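Local coordinates for DnaK Suppressor (Chlamydia trachomatis, PDB 6PTG), which probably binds RNA polymerase and regulates transcription as a member of the DksA/TraR family, at residues Leu23-Lys27 against Ile81-Leu85; Phe19-Leu23 against Leu108-Tyr113. All coordinates share one frame; numbering follows the deposited sequence.

Interaction 1. Residues Leu23-Lys27 against Ile81-Leu85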
ATOM      1  N   LEU B  23      19.229  -4.559   7.734  1.00 58.45           N
ATOM      2  CA  LEU B  23      18.165  -3.743   8.312  1.00 55.72           C
ATOM      3  C   LEU B  23      18.306  -3.615   9.826  1.00 52.66           C
ATOM      4  O   LEU B  23      18.109  -2.529  10.381  1.00 53.89           O
ATOM      5  CB  LEU B  23      16.800  -4.317   7.936  1.00 48.91           C
ATOM      6  CG  LEU B  23      16.391  -4.126   6.474  1.00 48.77           C
ATOM      7  CD1 LEU B  23      15.182  -4.967   6.132  1.00 49.40           C
ATOM      8  CD2 LEU B  23      16.113  -2.660   6.182  1.00 43.05           C
ATOM      9  N   LEU B  24      18.636  -4.706  10.517  1.00 52.87           N
ATOM     10  CA  LEU B  24      18.830  -4.609  11.960  1.00 56.71           C
ATOM     11  C   LEU B  24      20.005  -3.697  12.297  1.00 65.87           C
ATOM     12  O   LEU B  24      19.965  -2.963  13.291  1.00 67.89           O
ATOM     13  CB  LEU B  24      19.033  -6.002  12.560  1.00 65.62           C
ATOM     14  CG  LEU B  24      17.833  -6.953  12.506  1.00 62.01           C
ATOM     15  CD1 LEU B  24      18.224  -8.372  12.895  1.00 60.15           C
ATOM     16  CD2 LEU B  24      16.715  -6.439  13.402  1.00 62.51           C
ATOM     17  N   GLU B  25      21.056  -3.722  11.473  1.00 66.03           N
ATOM     18  CA  GLU B  25      22.197  -2.834  11.684  1.00 65.68           C
ATOM     19  C   GLU B  25      21.816  -1.369  11.495  1.00 68.64           C
ATOM     20  O   GLU B  25      22.302  -0.504  12.233  1.00 67.84           O
ATOM     21  CB  GLU B  25      23.350  -3.228  10.766  1.00 60.34           C
ATOM     22  CG  GLU B  25      24.399  -4.097  11.440  1.00 77.58           C
ATOM     23  CD  GLU B  25      25.217  -4.906  10.449  1.00 87.40           C
ATOM     24  OE1 GLU B  25      25.116  -4.637   9.231  1.00 96.41           O
ATOM     25  OE2 GLU B  25      25.978  -5.795  10.894  1.00 87.43           O
ATOM     26  N   MET B  26      20.977  -1.062  10.495  1.00 69.56           N
ATOM     27  CA  MET B  26      20.523   0.317  10.320  1.00 70.90           C
ATOM     28  C   MET B  26      19.670   0.772  11.493  1.00 77.49           C
ATOM     29  O   MET B  26      19.806   1.907  11.965  1.00 82.81           O
ATOM     30  CB  MET B  26      19.724   0.476   9.029  1.00 62.73           C
ATOM     31  CG  MET B  26      20.445   0.096   7.761  1.00 70.38           C
ATOM     32  SD  MET B  26      19.487   0.645   6.334  1.00 67.95           S
ATOM     33  CE  MET B  26      19.015   2.293   6.863  1.00 54.37           C
ATOM     34  N   LYS B  27      18.777  -0.099  11.965  1.00 72.00           N
ATOM     35  CA  LYS B  27      17.937   0.243  13.105  1.00 69.61           C
ATOM     36  C   LYS B  27      18.783   0.532  14.336  1.00 78.27           C
ATOM     37  O   LYS B  27      18.482   1.457  15.101  1.00 87.33           O
ATOM     38  CB  LYS B  27      16.950  -0.893  13.376  1.00 73.21           C
ATOM     39  CG  LYS B  27      15.860  -0.551  14.375  1.00 79.74           C
ATOM     40  CD  LYS B  27      14.932  -1.730  14.625  1.00 77.55           C
ATOM     41  CE  LYS B  27      13.868  -1.372  15.654  1.00 86.35           C
ATOM     42  NZ  LYS B  27      12.975  -2.518  15.971  1.00 91.69           N
ATOM     43  N   ILE B  81      11.983   0.955   8.153  1.00 62.56           N
ATOM     44  CA  ILE B  81      12.877  -0.153   8.494  1.00 61.82           C
ATOM     45  C   ILE B  81      12.113  -1.238   9.246  1.00 65.92           C
ATOM     46  O   ILE B  81      12.243  -2.432   8.950  1.00 64.64           O
ATOM     47  CB  ILE B  81      14.083   0.360   9.304  1.00 60.11           C
ATOM     48  CG1 ILE B  81      15.050   1.126   8.399  1.00 60.28           C
ATOM     49  CG2 ILE B  81      14.810  -0.791   9.994  1.00 53.47           C
ATOM     50  CD1 ILE B  81      16.050   1.973   9.154  1.00 62.43           C
ATOM     51  N   ASP B  82      11.316  -0.836  10.242  1.00 75.45           N
ATOM     52  CA  ASP B  82      10.497  -1.796  10.981  1.00 78.60           C
ATOM     53  C   ASP B  82       9.539  -2.547  10.060  1.00 73.79           C
ATOM     54  O   ASP B  82       9.349  -3.759  10.209  1.00 68.95           O
ATOM     55  CB  ASP B  82       9.726  -1.080  12.089  1.00 87.58           C
ATOM     56  CG  ASP B  82      10.595  -0.766  13.294  1.00 95.21           C
ATOM     57  OD1 ASP B  82      11.552  -1.523  13.547  1.00 96.98           O
ATOM     58  OD2 ASP B  82      10.314   0.230  13.995  1.00100.89           O
ATOM     59  N   ARG B  83       8.909  -1.839   9.115  1.00 67.65           N
ATOM     60  CA  ARG B  83       7.996  -2.494   8.180  1.00 56.80           C
ATOM     61  C   ARG B  83       8.729  -3.478   7.277  1.00 55.24           C
ATOM     62  O   ARG B  83       8.235  -4.584   7.023  1.00 54.51           O
ATOM     63  CB  ARG B  83       7.256  -1.450   7.343  1.00 47.21           C
ATOM     64  CG  ARG B  83       6.337  -2.054   6.291  1.00 53.34           C
ATOM     65  CD  ARG B  83       5.382  -3.073   6.915  1.00 57.23           C
ATOM     66  NE  ARG B  83       4.692  -3.877   5.908  1.00 56.61           N
ATOM     67  CZ  ARG B  83       4.105  -5.040   6.163  1.00 58.91           C
ATOM     68  NH1 ARG B  83       4.133  -5.539   7.391  1.00 62.02           N
ATOM     69  NH2 ARG B  83       3.507  -5.712   5.188  1.00 59.52           N
ATOM     70  N   ALA B  84       9.908  -3.096   6.782  1.00 50.27           N
ATOM     71  CA  ALA B  84      10.699  -4.021   5.976  1.00 46.73           C
ATOM     72  C   ALA B  84      11.063  -5.268   6.773  1.00 46.40           C
ATOM     73  O   ALA B  84      11.035  -6.384   6.240  1.00 47.70           O
ATOM     74  CB  ALA B  84      11.955  -3.322   5.449  1.00 41.25           C
ATOM     75  N   LEU B  85      11.388  -5.100   8.060  1.00 46.16           N
ATOM     76  CA  LEU B  85      11.676  -6.247   8.912  1.00 52.86           C
ATOM     77  C   LEU B  85      10.439  -7.119   9.108  1.00 64.01           C
ATOM     78  O   LEU B  85      10.542  -8.351   9.104  1.00 69.81           O
ATOM     79  CB  LEU B  85      12.222  -5.776  10.258  1.00 49.47           C
ATOM     80  CG  LEU B  85      13.665  -5.269  10.240  1.00 53.65           C
ATOM     81  CD1 LEU B  85      14.038  -4.577  11.544  1.00 52.56           C
ATOM     82  CD2 LEU B  85      14.619  -6.421   9.949  1.00 49.33           C
TER
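L23 and L85 lie side by side, pointing opposite ways, CB of L23 lying 3.6 Å from CD2 of L85. Beyond this pair L23 reaches on: its CD1 settles against A84 CB at 3.7 Å. L24 starts from a bond that points away from the partner, yet its CD2 swings back obliquely over the L85 methyls, 3.8 Å from CD1. I81 divides its branches. CG2 faces L23 O and K27 CB, while CD1 is met by M26, whose chain bends at its last torsion (chi3 44°) to bring CE within 3.8 Å of I81 CD1. At the more exposed margin, K27 runs fully extended with CG anti to its backbone N (chi1 -170°), passing I81 and L85 to meet D82 nearly perpendicular. Its NZ lies 3.0 Å from D82 OD1, a salt bridge whose hydrogen bond is weak. The paired segments of helices 13-33 and 72-89 run nearly antiparallel, at 154° with axes 10.0 Å apart, consistent with the antiparallel coiled coil of the DksA family; Y113, from the loop after helix 105-110, touches L23, M26 and I81.

Interaction 2. Residues Phe19-Leu23 against Leu108-Tyr113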
ATOM      1  N   PHE B  19      19.647  -9.207   3.933  1.00 49.85           N
ATOM      2  CA  PHE B  19      18.874  -7.973   4.055  1.00 47.96           C
ATOM      3  C   PHE B  19      18.422  -7.752   5.493  1.00 59.58           C
ATOM      4  O   PHE B  19      18.427  -6.619   5.992  1.00 52.74           O
ATOM      5  CB  PHE B  19      17.663  -8.013   3.128  1.00 45.08           C
ATOM      6  CG  PHE B  19      17.979  -7.729   1.699  1.00 47.17           C
ATOM      7  CD1 PHE B  19      18.532  -6.518   1.328  1.00 52.68           C
ATOM      8  CD2 PHE B  19      17.701  -8.661   0.717  1.00 48.06           C
ATOM      9  CE1 PHE B  19      18.812  -6.248   0.005  1.00 53.34           C
ATOM     10  CE2 PHE B  19      17.980  -8.398  -0.607  1.00 47.41           C
ATOM     11  CZ  PHE B  19      18.536  -7.191  -0.962  1.00 52.71           C
ATOM     12  N   LYS B  20      17.989  -8.827   6.159  1.00 60.15           N
ATOM     13  CA  LYS B  20      17.625  -8.741   7.566  1.00 55.60           C
ATOM     14  C   LYS B  20      18.798  -8.260   8.409  1.00 58.63           C
ATOM     15  O   LYS B  20      18.626  -7.433   9.312  1.00 64.81           O
ATOM     16  CB  LYS B  20      17.129 -10.100   8.055  1.00 57.23           C
ATOM     17  CG  LYS B  20      16.528 -10.075   9.448  1.00 57.48           C
ATOM     18  CD  LYS B  20      16.174 -11.473   9.908  1.00 59.89           C
ATOM     19  CE  LYS B  20      15.423 -11.442  11.224  1.00 59.22           C
ATOM     20  NZ  LYS B  20      15.189 -12.816  11.748  1.00 64.13           N
ATOM     21  N   THR B  21      20.001  -8.770   8.135  1.00 55.84           N
ATOM     22  CA  THR B  21      21.177  -8.311   8.865  1.00 57.58           C
ATOM     23  C   THR B  21      21.455  -6.834   8.599  1.00 60.92           C
ATOM     24  O   THR B  21      21.769  -6.079   9.526  1.00 64.37           O
ATOM     25  CB  THR B  21      22.395  -9.160   8.502  1.00 59.95           C
ATOM     26  OG1 THR B  21      22.152 -10.531   8.848  1.00 65.48           O
ATOM     27  CG2 THR B  21      23.617  -8.666   9.256  1.00 60.88           C
ATOM     28  N   ARG B  22      21.344  -6.401   7.338  1.00 56.27           N
ATOM     29  CA  ARG B  22      21.530  -4.988   7.029  1.00 50.37           C
ATOM     30  C   ARG B  22      20.493  -4.126   7.735  1.00 62.55           C
ATOM     31  O   ARG B  22      20.825  -3.069   8.282  1.00 68.91           O
ATOM     32  CB  ARG B  22      21.458  -4.757   5.519  1.00 56.46           C
ATOM     33  CG  ARG B  22      22.554  -5.415   4.706  1.00 58.30           C
ATOM     34  CD  ARG B  22      22.376  -5.117   3.221  1.00 53.16           C
ATOM     35  NE  ARG B  22      22.382  -3.687   2.933  1.00 51.23           N
ATOM     36  CZ  ARG B  22      22.061  -3.167   1.750  1.00 56.77           C
ATOM     37  NH1 ARG B  22      21.717  -3.966   0.750  1.00 57.08           N
ATOM     38  NH2 ARG B  22      22.087  -1.853   1.561  1.00 53.42           N
ATOM     39  N   LEU B  23      19.229  -4.559   7.734  1.00 58.45           N
ATOM     40  CA  LEU B  23      18.165  -3.743   8.312  1.00 55.72           C
ATOM     41  C   LEU B  23      18.306  -3.615   9.826  1.00 52.66           C
ATOM     42  O   LEU B  23      18.109  -2.529  10.381  1.00 53.89           O
ATOM     43  CB  LEU B  23      16.800  -4.317   7.936  1.00 48.91           C
ATOM     44  CG  LEU B  23      16.391  -4.126   6.474  1.00 48.77           C
ATOM     45  CD1 LEU B  23      15.182  -4.967   6.132  1.00 49.40           C
ATOM     46  CD2 LEU B  23      16.113  -2.660   6.182  1.00 43.05           C
ATOM     47  N   LEU B 108      16.018  -2.926  -3.981  1.00 44.96           N
ATOM     48  CA  LEU B 108      16.211  -3.523  -2.667  1.00 44.64           C
ATOM     49  C   LEU B 108      17.681  -3.478  -2.252  1.00 52.81           C
ATOM     50  O   LEU B 108      17.988  -3.221  -1.083  1.00 56.33           O
ATOM     51  CB  LEU B 108      15.689  -4.960  -2.665  1.00 39.08           C
ATOM     52  CG  LEU B 108      14.190  -5.147  -2.913  1.00 38.75           C
ATOM     53  CD1 LEU B 108      13.849  -6.612  -3.176  1.00 42.56           C
ATOM     54  CD2 LEU B 108      13.381  -4.603  -1.746  1.00 34.80           C
ATOM     55  N   MET B 109      18.601  -3.718  -3.195  1.00 51.25           N
ATOM     56  CA  MET B 109      20.028  -3.703  -2.875  1.00 50.00           C
ATOM     57  C   MET B 109      20.503  -2.315  -2.462  1.00 50.63           C
ATOM     58  O   MET B 109      21.304  -2.178  -1.530  1.00 47.94           O
ATOM     59  CB  MET B 109      20.841  -4.213  -4.061  1.00 48.66           C
ATOM     60  CG  MET B 109      22.335  -4.300  -3.781  1.00 54.69           C
ATOM     61  SD  MET B 109      22.755  -5.446  -2.454  1.00 66.19           S
ATOM     62  CE  MET B 109      21.925  -6.933  -3.007  1.00 61.89           C
ATOM     63  N   ALA B 110      20.031  -1.276  -3.150  1.00 43.57           N
ATOM     64  CA  ALA B 110      20.402   0.086  -2.790  1.00 45.34           C
ATOM     65  C   ALA B 110      19.621   0.569  -1.574  1.00 47.19           C
ATOM     66  O   ALA B 110      20.176   1.253  -0.707  1.00 58.26           O
ATOM     67  CB  ALA B 110      20.181   1.022  -3.985  1.00 39.45           C
ATOM     68  N   ILE B 111      18.334   0.238  -1.508  1.00 51.10           N
ATOM     69  CA  ILE B 111      17.447   0.665  -0.428  1.00 50.22           C
ATOM     70  C   ILE B 111      16.838  -0.568   0.233  1.00 50.52           C
ATOM     71  O   ILE B 111      15.737  -0.989  -0.155  1.00 51.19           O
ATOM     72  CB  ILE B 111      16.344   1.598  -0.946  1.00 37.83           C
ATOM     73  CG1 ILE B 111      16.925   2.668  -1.866  1.00 35.52           C
ATOM     74  CG2 ILE B 111      15.638   2.255   0.213  1.00 36.57           C
ATOM     75  CD1 ILE B 111      15.912   3.694  -2.301  1.00 42.19           C
ATOM     76  N   PRO B 112      17.502  -1.180   1.219  1.00 46.49           N
ATOM     77  CA  PRO B 112      16.974  -2.431   1.789  1.00 48.04           C
ATOM     78  C   PRO B 112      15.655  -2.268   2.538  1.00 49.99           C
ATOM     79  O   PRO B 112      14.989  -3.280   2.786  1.00 48.25           O
ATOM     80  CB  PRO B 112      18.103  -2.895   2.723  1.00 48.64           C
ATOM     81  CG  PRO B 112      18.833  -1.638   3.079  1.00 40.48           C
ATOM     82  CD  PRO B 112      18.784  -0.795   1.838  1.00 43.81           C
ATOM     83  N   TYR B 113      15.253  -1.044   2.897  1.00 52.64           N
ATOM     84  CA  TYR B 113      13.980  -0.787   3.568  1.00 48.82           C
ATOM     85  C   TYR B 113      12.868  -0.389   2.599  1.00 44.54           C
ATOM     86  O   TYR B 113      11.835   0.133   3.027  1.00 53.88           O
ATOM     87  CB  TYR B 113      14.148   0.278   4.656  1.00 48.96           C
ATOM     88  CG  TYR B 113      14.812   1.555   4.191  1.00 57.19           C
ATOM     89  CD1 TYR B 113      14.069   2.582   3.613  1.00 52.87           C
ATOM     90  CD2 TYR B 113      16.182   1.737   4.339  1.00 63.27           C
ATOM     91  CE1 TYR B 113      14.674   3.749   3.188  1.00 51.64           C
ATOM     92  CE2 TYR B 113      16.795   2.902   3.918  1.00 65.01           C
ATOM     93  CZ  TYR B 113      16.038   3.905   3.342  1.00 60.44           C
ATOM     94  OH  TYR B 113      16.653   5.064   2.926  1.00 66.74           O
TER
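P112, in the C4-type zinc-finger region of the DksA/TraR family, has the largest surface buried here and packs that region on three side chains of helix 13-33. Its CB touches F19 CD1 at 3.9 Å and L23 CD2 at 4.0 Å; its CG lies over one face of the R22 guanidinium, 3.6 Å above the plane and offset toward the rim. F19, with CG anti to its carbonyl carbon (chi1 -78°), carries its ring obliquely past the proline to the last turn of helix 105-110. There CE1 approaches L108 O, and F19 CZ is 4.0 Å from both L108 CB and M109 CE. R22 bends at chi3 (58°) and turns the end of its guanidinium toward the helix terminus. NH1 and NH2 both donate to M109 O, at 2.9 Å from NH1 and 3.2 Å from NH2; the oxygen lies in the guanidinium plane, while both nitrogens come from one face of the carbonyl plane. M109 SD lies 3.7 Å from R22 NH1, the two side chains nearly perpendicular. L23 adds CD2 against P112 O and Y113 CB. Y93 supports the same site, meeting the F19 ring and hydrogen-bonding P112 O. Two donors on one carbonyl, with proline over the guanidinium, would probably limit its rotation, and its positive charge at a helix C-terminal end would probably be favoured by the helix dipole.

How the interactions relate
From the N terminus, helix 13-33 supplies F19-L23 and then L23-K27, so both contacts start from one continuous run with L23 in common. Interaction 1 closes the shorter loop, bringing helix 72-89 back alongside across 53 intervening residues, part of them the unmodelled 35-70. Interaction 2 closes a longer loop to the end of helix 105-110, in the zinc-finger region, and its 84-residue span encloses residues 81-85: the two nest. Their centres lie about 8 Å apart. Y113 also packs on A84, while P112 meets M26, so the two contacts touch directly. Together they join the two long helices, the end of helix 105-110 and the loop that follows it along one face of helix 13-33.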